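Local coordinates for protein endolysin B (Mycobacterium phage D29, PDB 3HC7) that hydrolyses the ester linkage between mycolic acids and arabinogalactan, breaking down the mycobacterial outer membrane so that phage progeny can leave the host, at residues K3-T8 with I33-P38; F76-Y81 with K111-W116; Q63-L68 with H104-R109. All coordinates share one frame; numbering follows the deposited sequence.

Contact 1: K3-T8 with I33-P38; sequences KPWLFT and IYRWQP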
loop_
_atom_site.group_PDB
_atom_site.type_symbol
_atom_site.label_atom_id
_atom_site.label_comp_id
_atom_site.label_asym_id
_atom_site.label_seq_id
_atom_site.Cartn_x
_atom_site.Cartn_y
_atom_site.Cartn_z
ATOM N N LYS A 3 24.048 -8.318 -6.783
ATOM C CA LYS A 3 23.122 -7.245 -7.132
ATOM C C LYS A 3 21.758 -7.496 -6.483
ATOM O O LYS A 3 21.111 -8.502 -6.774
ATOM C CB LYS A 3 22.991 -7.163 -8.653
ATOM C CG LYS A 3 22.549 -5.814 -9.200
ATOM C CD LYS A 3 22.726 -5.763 -10.720
ATOM C CE LYS A 3 22.020 -4.561 -11.331
ATOM N NZ LYS A 3 21.957 -4.642 -12.817
ATOM N N PRO A 4 21.323 -6.585 -5.594
ATOM C CA PRO A 4 20.069 -6.754 -4.843
ATOM C C PRO A 4 18.832 -6.598 -5.725
ATOM O O PRO A 4 18.882 -5.928 -6.753
ATOM C CB PRO A 4 20.101 -5.615 -3.810
ATOM C CG PRO A 4 21.438 -4.945 -3.952
ATOM C CD PRO A 4 21.990 -5.309 -5.288
ATOM N N TRP A 5 17.732 -7.213 -5.313
ATOM C CA TRP A 5 16.481 -7.116 -6.052
ATOM C C TRP A 5 15.576 -6.030 -5.500
ATOM O O TRP A 5 15.522 -5.813 -4.287
ATOM C CB TRP A 5 15.740 -8.454 -6.042
ATOM C CG TRP A 5 16.276 -9.386 -7.053
ATOM C CD1 TRP A 5 17.191 -10.382 -6.854
ATOM C CD2 TRP A 5 15.960 -9.400 -8.445
ATOM N NE1 TRP A 5 17.454 -11.022 -8.039
ATOM C CE2 TRP A 5 16.713 -10.435 -9.033
ATOM C CE3 TRP A 5 15.107 -8.639 -9.253
ATOM C CZ2 TRP A 5 16.638 -10.730 -10.393
ATOM C CZ3 TRP A 5 15.031 -8.934 -10.598
ATOM C CH2 TRP A 5 15.795 -9.969 -11.158
ATOM N N LEU A 6 14.867 -5.356 -6.403
ATOM C CA LEU A 6 13.858 -4.379 -6.031
ATOM C C LEU A 6 12.498 -4.797 -6.595
ATOM O O LEU A 6 12.332 -4.944 -7.810
ATOM C CB LEU A 6 14.241 -2.983 -6.536
ATOM C CG LEU A 6 13.201 -1.880 -6.326
ATOM C CD1 LEU A 6 12.899 -1.706 -4.853
ATOM C CD2 LEU A 6 13.662 -0.559 -6.947
ATOM N N PHE A 7 11.537 -5.002 -5.701
ATOM C CA PHE A 7 10.182 -5.376 -6.091
ATOM C C PHE A 7 9.265 -4.178 -5.909
ATOM O O PHE A 7 9.297 -3.519 -4.870
ATOM C CB PHE A 7 9.683 -6.555 -5.250
ATOM C CG PHE A 7 10.533 -7.788 -5.379
ATOM C CD1 PHE A 7 10.322 -8.690 -6.413
ATOM C CD2 PHE A 7 11.552 -8.037 -4.472
ATOM C CE1 PHE A 7 11.106 -9.824 -6.534
ATOM C CE2 PHE A 7 12.344 -9.171 -4.587
ATOM C CZ PHE A 7 12.120 -10.064 -5.618
ATOM N N THR A 8 8.453 -3.894 -6.922
ATOM C CA THR A 8 7.624 -2.703 -6.904
ATOM C C THR A 8 6.183 -3.021 -7.261
ATOM O O THR A 8 5.900 -3.825 -8.155
ATOM C CB THR A 8 8.148 -1.622 -7.875
ATOM O OG1 THR A 8 8.203 -2.160 -9.200
ATOM C CG2 THR A 8 9.532 -1.148 -7.458
ATOM N N ILE A 33 22.136 -0.032 -9.278
ATOM C CA ILE A 33 22.516 -0.669 -8.029
ATOM C C ILE A 33 21.551 -1.789 -7.630
ATOM O O ILE A 33 21.899 -2.656 -6.832
ATOM C CB ILE A 33 22.661 0.365 -6.886
ATOM C CG1 ILE A 33 21.699 0.062 -5.737
ATOM C CG2 ILE A 33 22.501 1.784 -7.417
ATOM C CD1 ILE A 33 22.110 0.690 -4.420
ATOM N N TYR A 34 20.347 -1.769 -8.193
ATOM C CA TYR A 34 19.357 -2.813 -7.945
ATOM C C TYR A 34 18.923 -3.466 -9.253
ATOM O O TYR A 34 18.871 -2.809 -10.290
ATOM C CB TYR A 34 18.104 -2.225 -7.295
ATOM C CG TYR A 34 18.236 -1.778 -5.858
ATOM C CD1 TYR A 34 18.627 -0.483 -5.551
ATOM C CD2 TYR A 34 17.928 -2.640 -4.810
ATOM C CE1 TYR A 34 18.732 -0.065 -4.241
ATOM C CE2 TYR A 34 18.028 -2.227 -3.498
ATOM C CZ TYR A 34 18.429 -0.937 -3.220
ATOM O OH TYR A 34 18.531 -0.515 -1.916
ATOM N N ARG A 35 18.603 -4.755 -9.193
ATOM C CA ARG A 35 17.861 -5.419 -10.260
ATOM C C ARG A 35 16.371 -5.204 -9.996
ATOM O O ARG A 35 15.938 -5.216 -8.844
ATOM C CB ARG A 35 18.178 -6.911 -10.281
ATOM C CG ARG A 35 19.614 -7.219 -10.655
ATOM C CD ARG A 35 20.171 -8.329 -9.791
ATOM N NE ARG A 35 19.930 -9.654 -10.347
ATOM C CZ ARG A 35 20.314 -10.783 -9.759
ATOM N NH1 ARG A 35 20.946 -10.744 -8.592
ATOM N NH2 ARG A 35 20.063 -11.950 -10.332
ATOM N N TRP A 36 15.587 -5.025 -11.056
ATOM C CA TRP A 36 14.201 -4.599 -10.907
ATOM C C TRP A 36 13.169 -5.614 -11.398
ATOM O O TRP A 36 13.200 -6.033 -12.558
ATOM C CB TRP A 36 14.000 -3.257 -11.612
ATOM C CG TRP A 36 12.602 -2.733 -11.542
ATOM C CD1 TRP A 36 11.702 -2.915 -10.533
ATOM C CD2 TRP A 36 11.956 -1.906 -12.514
ATOM N NE1 TRP A 36 10.527 -2.268 -10.826
ATOM C CE2 TRP A 36 10.658 -1.638 -12.036
ATOM C CE3 TRP A 36 12.346 -1.374 -13.747
ATOM C CZ2 TRP A 36 9.747 -0.857 -12.749
ATOM C CZ3 TRP A 36 11.443 -0.601 -14.452
ATOM C CH2 TRP A 36 10.159 -0.350 -13.953
ATOM N N GLN A 37 12.253 -5.987 -10.504
ATOM C CA GLN A 37 11.142 -6.870 -10.840
ATOM C C GLN A 37 9.792 -6.229 -10.525
ATOM O O GLN A 37 9.280 -6.359 -9.412
ATOM C CB GLN A 37 11.252 -8.192 -10.083
ATOM C CG GLN A 37 10.116 -9.154 -10.389
ATOM C CD GLN A 37 10.026 -9.457 -11.872
ATOM O OE1 GLN A 37 10.947 -10.035 -12.452
ATOM N NE2 GLN A 37 8.921 -9.062 -12.496
ATOM N N PRO A 38 9.206 -5.536 -11.508
ATOM C CA PRO A 38 7.879 -4.941 -11.336
ATOM C C PRO A 38 6.850 -6.042 -11.135
ATOM O O PRO A 38 6.964 -7.094 -11.765
ATOM C CB PRO A 38 7.629 -4.240 -12.677
ATOM C CG PRO A 38 8.952 -4.111 -13.310
ATOM C CD PRO A 38 9.757 -5.278 -12.845
#
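W5 to T8 pair in parallel with R35 to P38, the edge pairing of the five-stranded parallel sheet, closing the beta-alpha-beta unit of strand 5-9, helix 22-27 and strand 35-38. The ladder alternates: P4 O, just before the strand, accepts from R35 N, L6 N donates to R35 O, and Q37 N to L6 O (2.9 Å). One face carries W5, R35, F7 and Q37. R35 CB sits over the six-membered ring of W5, 3.6 Å from its centroid, a CH-pi contact. The bend at chi2 (139°) turns R35 CD toward K3, and that at chi3 sets NE near W5 CZ2. W5 NE1 lies over the centre of one face of the guanidinium, 3.3 Å from R35 CZ, the two planes 40° apart. R35 NH1 reaches a lone pair of K3 O at 2.9 Å, nearly in the guanidinium plane, and also forms a salt bridge with D71. The extended K3 chain crosses the arginine at an angle, its CD 3.4 Å from R35 CG. On the other face W36 NE1 gives T8 OG1 an almost straight bond of 2.8 Å (177°), in the indole plane; tryptophan suits the site by joining a broad apolar ring to one N-H. That face packs on helix 22-27 through L6, T8 and W36, whereas W5, F7 and Q37 meet helix 50-70, and strand 76-81 continues the sheet beyond strand 5-9.

Contact 2: F76-Y81 with K111-W116; sequences FAMAGY and KKVIFW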
loop_
_atom_site.group_PDB
_atom_site.type_symbol
_atom_site.label_atom_id
_atom_site.label_comp_id
_atom_site.label_asym_id
_atom_site.label_seq_id
_atom_site.Cartn_x
_atom_site.Cartn_y
_atom_site.Cartn_z
ATOM N N PHE A 76 17.298 -7.939 -0.753
ATOM C CA PHE A 76 16.212 -7.304 -1.509
ATOM C C PHE A 76 15.561 -6.134 -0.798
ATOM O O PHE A 76 15.795 -5.896 0.391
ATOM C CB PHE A 76 15.155 -8.330 -1.954
ATOM C CG PHE A 76 14.260 -8.818 -0.841
ATOM C CD1 PHE A 76 14.771 -9.587 0.196
ATOM C CD2 PHE A 76 12.899 -8.530 -0.848
ATOM C CE1 PHE A 76 13.956 -10.049 1.221
ATOM C CE2 PHE A 76 12.064 -8.992 0.167
ATOM C CZ PHE A 76 12.595 -9.750 1.206
ATOM N N ALA A 77 14.741 -5.411 -1.555
ATOM C CA ALA A 77 13.987 -4.276 -1.055
ATOM C C ALA A 77 12.613 -4.295 -1.717
ATOM O O ALA A 77 12.428 -4.916 -2.765
ATOM C CB ALA A 77 14.722 -2.975 -1.374
ATOM N N MET A 78 11.648 -3.624 -1.106
ATOM C CA MET A 78 10.309 -3.552 -1.677
ATOM C C MET A 78 9.794 -2.121 -1.652
ATOM O O MET A 78 10.140 -1.340 -0.763
ATOM C CB MET A 78 9.342 -4.463 -0.912
ATOM C CG MET A 78 9.665 -5.953 -0.983
ATOM S SD MET A 78 8.434 -6.956 -0.118
ATOM C CE MET A 78 8.598 -6.315 1.544
ATOM N N ALA A 79 8.964 -1.783 -2.632
ATOM C CA ALA A 79 8.408 -0.443 -2.734
ATOM C C ALA A 79 7.001 -0.497 -3.302
ATOM O O ALA A 79 6.775 -1.028 -4.390
ATOM C CB ALA A 79 9.294 0.441 -3.607
ATOM N N GLY A 80 6.058 0.067 -2.561
ATOM C CA GLY A 80 4.672 0.083 -2.987
ATOM C C GLY A 80 3.997 1.400 -2.672
ATOM O O GLY A 80 4.282 2.034 -1.656
ATOM N N TYR A 81 3.081 1.794 -3.549
ATOM C CA TYR A 81 2.353 3.052 -3.432
ATOM C C TYR A 81 0.855 2.780 -3.371
ATOM O O TYR A 81 0.325 2.022 -4.185
ATOM C CB TYR A 81 2.701 3.938 -4.632
ATOM C CG TYR A 81 1.832 5.162 -4.837
ATOM C CD1 TYR A 81 1.495 5.996 -3.777
ATOM C CD2 TYR A 81 1.390 5.503 -6.107
ATOM C CE1 TYR A 81 0.713 7.120 -3.973
ATOM C CE2 TYR A 81 0.608 6.626 -6.317
ATOM C CZ TYR A 81 0.273 7.428 -5.250
ATOM O OH TYR A 81 -0.503 8.541 -5.466
ATOM N N LYS A 111 16.416 -5.657 3.317
ATOM C CA LYS A 111 17.170 -4.503 3.799
ATOM C C LYS A 111 16.336 -3.229 3.893
ATOM O O LYS A 111 16.508 -2.435 4.820
ATOM C CB LYS A 111 18.400 -4.255 2.925
ATOM C CG LYS A 111 19.409 -5.393 2.939
ATOM C CD LYS A 111 19.814 -5.756 4.360
ATOM C CE LYS A 111 20.865 -6.857 4.364
ATOM N NZ LYS A 111 21.203 -7.303 5.744
ATOM N N LYS A 112 15.437 -3.031 2.934
ATOM C CA LYS A 112 14.721 -1.768 2.838
ATOM C C LYS A 112 13.307 -1.954 2.319
ATOM O O LYS A 112 13.080 -2.705 1.373
ATOM C CB LYS A 112 15.459 -0.805 1.901
ATOM C CG LYS A 112 16.865 -0.418 2.342
ATOM C CD LYS A 112 17.565 0.379 1.260
ATOM C CE LYS A 112 19.036 0.593 1.603
ATOM N NZ LYS A 112 19.223 1.790 2.463
ATOM N N VAL A 113 12.363 -1.248 2.927
ATOM C CA VAL A 113 11.000 -1.226 2.425
ATOM C C VAL A 113 10.544 0.205 2.298
ATOM O O VAL A 113 10.809 1.021 3.182
ATOM C CB VAL A 113 10.029 -1.951 3.367
ATOM C CG1 VAL A 113 8.669 -2.072 2.712
ATOM C CG2 VAL A 113 10.561 -3.312 3.704
ATOM N N ILE A 114 9.857 0.504 1.202
ATOM C CA ILE A 114 9.309 1.835 0.968
ATOM C C ILE A 114 7.805 1.787 0.762
ATOM O O ILE A 114 7.312 1.035 -0.081
ATOM C CB ILE A 114 9.923 2.490 -0.280
ATOM C CG1 ILE A 114 11.400 2.799 -0.054
ATOM C CG2 ILE A 114 9.160 3.761 -0.636
ATOM C CD1 ILE A 114 12.141 3.136 -1.317
ATOM N N PHE A 115 7.089 2.599 1.535
ATOM C CA PHE A 115 5.667 2.822 1.325
ATOM C C PHE A 115 5.404 4.293 1.018
ATOM O O PHE A 115 5.967 5.176 1.667
ATOM C CB PHE A 115 4.879 2.463 2.582
ATOM C CG PHE A 115 5.087 1.054 3.060
ATOM C CD1 PHE A 115 4.441 -0.007 2.440
ATOM C CD2 PHE A 115 5.910 0.794 4.146
ATOM C CE1 PHE A 115 4.617 -1.308 2.893
ATOM C CE2 PHE A 115 6.087 -0.502 4.602
ATOM C CZ PHE A 115 5.445 -1.556 3.972
ATOM N N TRP A 116 4.558 4.553 0.026
ATOM C CA TRP A 116 3.982 5.883 -0.155
ATOM C C TRP A 116 2.481 5.714 -0.001
ATOM O O TRP A 116 1.924 4.741 -0.511
ATOM C CB TRP A 116 4.243 6.438 -1.557
ATOM C CG TRP A 116 5.679 6.585 -1.999
ATOM C CD1 TRP A 116 6.501 7.667 -1.801
ATOM C CD2 TRP A 116 6.431 5.651 -2.785
ATOM N NE1 TRP A 116 7.726 7.443 -2.392
ATOM C CE2 TRP A 116 7.708 6.216 -3.002
ATOM C CE3 TRP A 116 6.151 4.391 -3.320
ATOM C CZ2 TRP A 116 8.700 5.558 -3.730
ATOM C CZ3 TRP A 116 7.138 3.739 -4.041
ATOM C CH2 TRP A 116 8.397 4.324 -4.237
#
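W116 turns CG anti to its own carbonyl carbon (chi1 -59°), while Y81 sets CG anti to the backbone N (chi1 168°), and the two aromatic side chains cross at about a right angle. They end a parallel strand pair within the alpha/beta-hydrolase sheet, part of the beta-alpha-beta unit of strand 76-81, helix 83-96 and strand 110-116. Strand 76-81 runs directly into the active-site serine S82, and G80 fits the GxSxG pattern of a nucleophile elbow. The strand axes are 3° apart, and the backbone ladder runs between them: M78 N bonds to K112 O, I114 N to M78 O at 2.7 Å, G80 N to I114 O and W116 N to G80 O. A79 faces I114 and W116: its CB packs 4.0 Å from I114 CB and equally far from W116 CZ3, so an alanine fits beside the branched chain and the indole. The methyl group I114 CG2 lies over one face of that indole, 3.5 Å above its plane and toward the rim. On the other face of the sheet M78 and V113 lie side by side, with M78 CE 4.2 Å from V113 CG2, and M78 also touches L60 and I64 of helix 50-70. Y81 OH bonds to the backbone O of the active-site residue H240, tying this strand end to the loop that carries the histidine. At the tyrosine ring itself, Y81 CD1 stands 3.6 Å from W116 CB and 3.5 Å from W116 O, which approaches the ring edge near its plane.

Contact 3: Q63-L68 with H104-R109; sequences QIELKL and HRFLHR
F106 and L68 make the apolar half of this contact, in which helix 50-70 packs against the 3-10 turn leading into strand 110-116. F106 points its CB toward the helix, and CG stands anti to the carbonyl carbon (chi1 -59°); the ring meets side chains from successive turns. L68 CB comes within 3.6 Å of F106 CE1, and L68 CD2 lies 3.9 Å from F106 CD1. At the other side of the ring, I64 CG2 is 4.1 Å from F106 CD2, the two side chains sliding past each other in opposite directions; F106 CE2 meets E65 at CA. A flat, wide ring suits this place because it can touch I64, E65 and L68 together. Within its own segment R105 lays CG over the centre of the F106 ring and brings its guanidinium close to CZ. The end of that arginine then meets a water, which accepts from R105 NH2 and donates to E65 OE2. Both charged groups also have direct partners nearby, E65 with R102 and R105 with D69.

R109 supplies the polar half. Its chain bends at chi3 (72°), and the guanidinium presents NH1 and NH2 end-on to a single acceptor, L68 O. The NH2 bond is 3.0 Å and uses a lone pair in the carbonyl plane; the longer one from NH1, 3.3 Å, arrives from 46° above that plane. L68 CG lies over one face of the same guanidinium, 3.7 Å from NH2. Arginine suits the site because its planar end can offer two N-H groups while a face rests on leucine. R109 NH2 also bonds to A74 O beyond the helix; the partial negative charge of the helix's C-terminal end, near L68, would be expected to stabilise the cation shared between the two carbonyls.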
loop_
_atom_site.group_PDB
_atom_site.type_symbol
_atom_site.label_atom_id
_atom_site.label_comp_id
_atom_site.label_asym_id
_atom_site.label_seq_id
_atom_site.Cartn_x
_atom_site.Cartn_y
_atom_site.Cartn_z
ATOM N N GLN A 63 7.203 -13.902 -6.967
ATOM C CA GLN A 63 8.400 -13.304 -7.537
ATOM C C GLN A 63 9.560 -13.268 -6.550
ATOM O O GLN A 63 10.701 -13.529 -6.920
ATOM C CB GLN A 63 8.097 -11.891 -8.040
ATOM C CG GLN A 63 7.259 -11.857 -9.306
ATOM C CD GLN A 63 8.019 -12.409 -10.503
ATOM O OE1 GLN A 63 7.422 -12.836 -11.494
ATOM N NE2 GLN A 63 9.344 -12.404 -10.411
ATOM N N ILE A 64 9.266 -12.939 -5.297
ATOM C CA ILE A 64 10.294 -12.890 -4.266
ATOM C C ILE A 64 10.988 -14.242 -4.125
ATOM O O ILE A 64 12.216 -14.320 -4.092
ATOM C CB ILE A 64 9.716 -12.467 -2.905
ATOM C CG1 ILE A 64 9.458 -10.957 -2.897
ATOM C CG2 ILE A 64 10.679 -12.846 -1.791
ATOM C CD1 ILE A 64 8.696 -10.457 -1.669
ATOM N N GLU A 65 10.190 -15.301 -4.046
ATOM C CA GLU A 65 10.710 -16.658 -3.976
ATOM C C GLU A 65 11.593 -16.962 -5.173
ATOM O O GLU A 65 12.680 -17.527 -5.027
ATOM C CB GLU A 65 9.567 -17.666 -3.945
ATOM C CG GLU A 65 8.852 -17.749 -2.629
ATOM C CD GLU A 65 7.666 -18.682 -2.690
ATOM O OE1 GLU A 65 7.271 -19.071 -3.811
ATOM O OE2 GLU A 65 7.130 -19.021 -1.617
ATOM N N LEU A 66 11.120 -16.597 -6.361
ATOM C CA LEU A 66 11.873 -16.887 -7.576
ATOM C C LEU A 66 13.253 -16.244 -7.540
ATOM O O LEU A 66 14.272 -16.932 -7.475
ATOM C CB LEU A 66 11.110 -16.417 -8.813
ATOM C CG LEU A 66 9.825 -17.178 -9.126
ATOM C CD1 LEU A 66 9.233 -16.694 -10.437
ATOM C CD2 LEU A 66 10.100 -18.667 -9.180
ATOM N N LYS A 67 13.278 -14.919 -7.589
ATOM C CA LYS A 67 14.534 -14.186 -7.655
ATOM C C LYS A 67 15.482 -14.570 -6.524
ATOM O O LYS A 67 16.670 -14.789 -6.746
ATOM C CB LYS A 67 14.262 -12.683 -7.632
ATOM C CG LYS A 67 13.924 -12.092 -8.991
ATOM C CD LYS A 67 12.884 -12.909 -9.741
ATOM C CE LYS A 67 12.690 -12.374 -11.156
ATOM N NZ LYS A 67 11.723 -13.188 -11.941
ATOM N N LEU A 68 14.948 -14.666 -5.312
ATOM C CA LEU A 68 15.781 -14.888 -4.132
ATOM C C LEU A 68 16.269 -16.328 -3.967
ATOM O O LEU A 68 17.322 -16.564 -3.368
ATOM C CB LEU A 68 15.067 -14.398 -2.869
ATOM C CG LEU A 68 15.424 -12.964 -2.460
ATOM C CD1 LEU A 68 15.550 -12.051 -3.665
ATOM C CD2 LEU A 68 14.421 -12.413 -1.474
ATOM N N HIS A 104 9.555 -16.171 5.459
ATOM C CA HIS A 104 10.259 -15.827 6.675
ATOM C C HIS A 104 11.748 -16.088 6.547
ATOM O O HIS A 104 12.552 -15.368 7.129
ATOM C CB HIS A 104 9.689 -16.585 7.881
ATOM C CG HIS A 104 10.319 -16.199 9.181
ATOM N ND1 HIS A 104 10.165 -14.947 9.736
ATOM C CD2 HIS A 104 11.112 -16.896 10.032
ATOM C CE1 HIS A 104 10.829 -14.890 10.877
ATOM N NE2 HIS A 104 11.411 -16.060 11.079
ATOM N N ARG A 105 12.112 -17.110 5.777
ATOM C CA ARG A 105 13.519 -17.453 5.580
ATOM C C ARG A 105 14.264 -16.370 4.810
ATOM O O ARG A 105 15.491 -16.371 4.768
ATOM C CB ARG A 105 13.657 -18.795 4.859
ATOM C CG ARG A 105 13.102 -18.809 3.443
ATOM C CD ARG A 105 12.909 -20.235 2.944
ATOM N NE ARG A 105 12.173 -20.275 1.684
ATOM C CZ ARG A 105 12.748 -20.273 0.487
ATOM N NH1 ARG A 105 14.071 -20.236 0.389
ATOM N NH2 ARG A 105 12.005 -20.304 -0.613
ATOM N N PHE A 106 13.533 -15.443 4.197
ATOM C CA PHE A 106 14.200 -14.343 3.496
ATOM C C PHE A 106 14.299 -13.110 4.386
ATOM O O PHE A 106 14.854 -12.092 3.982
ATOM C CB PHE A 106 13.479 -13.981 2.191
ATOM C CG PHE A 106 13.375 -15.119 1.211
ATOM C CD1 PHE A 106 14.515 -15.689 0.665
ATOM C CD2 PHE A 106 12.136 -15.608 0.827
ATOM C CE1 PHE A 106 14.418 -16.732 -0.238
ATOM C CE2 PHE A 106 12.035 -16.649 -0.076
ATOM C CZ PHE A 106 13.177 -17.214 -0.607
ATOM N N LEU A 107 13.765 -13.200 5.601
ATOM C CA LEU A 107 13.711 -12.027 6.468
ATOM C C LEU A 107 15.083 -11.391 6.656
ATOM O O LEU A 107 15.226 -10.174 6.555
ATOM C CB LEU A 107 13.079 -12.355 7.825
ATOM C CG LEU A 107 13.083 -11.210 8.841
ATOM C CD1 LEU A 107 12.496 -9.944 8.229
ATOM C CD2 LEU A 107 12.319 -11.585 10.103
ATOM N N HIS A 108 16.092 -12.218 6.915
ATOM C CA HIS A 108 17.439 -11.719 7.163
ATOM C C HIS A 108 18.041 -11.054 5.925
ATOM O O HIS A 108 19.081 -10.400 6.008
ATOM C CB HIS A 108 18.349 -12.851 7.657
ATOM C CG HIS A 108 18.659 -13.874 6.610
ATOM N ND1 HIS A 108 17.745 -14.822 6.201
ATOM C CD2 HIS A 108 19.783 -14.098 5.887
ATOM C CE1 HIS A 108 18.291 -15.584 5.268
ATOM N NE2 HIS A 108 19.528 -15.164 5.059
ATOM N N ARG A 109 17.384 -11.208 4.780
ATOM C CA ARG A 109 17.897 -10.630 3.542
ATOM C C ARG A 109 17.166 -9.359 3.115
ATOM O O ARG A 109 17.584 -8.688 2.175
ATOM C CB ARG A 109 17.873 -11.661 2.419
ATOM C CG ARG A 109 18.865 -12.778 2.632
ATOM C CD ARG A 109 18.514 -13.977 1.793
ATOM N NE ARG A 109 18.784 -13.754 0.380
ATOM C CZ ARG A 109 18.474 -14.627 -0.570
ATOM N NH1 ARG A 109 17.881 -15.773 -0.245
ATOM N NH2 ARG A 109 18.752 -14.357 -1.839
HETATM O O HOH W 1 8.882 -20.176 -0.235
#

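In the fold
Contacts 1 and 2 lie in the same five-stranded parallel sheet, their centres about 10 Å apart, and are joined where strands 5-9 and 76-81 run as neighbours. Contact 3 lies beyond one face of that sheet, its centre about 12 Å from that of contact 1 and 14 Å from that of contact 2. Helix 50-70 connects all three: it follows strand 35-38, precedes strand 76-81, and touches W5, F7, F76 and M78. Along the chain contact 1 closes first, whereas contacts 2 and 3 interleave, the 104-109 turn leading straight into strand 110-116. Together they build one side of the alpha/beta core, with the active-site serine directly following segment 76-81.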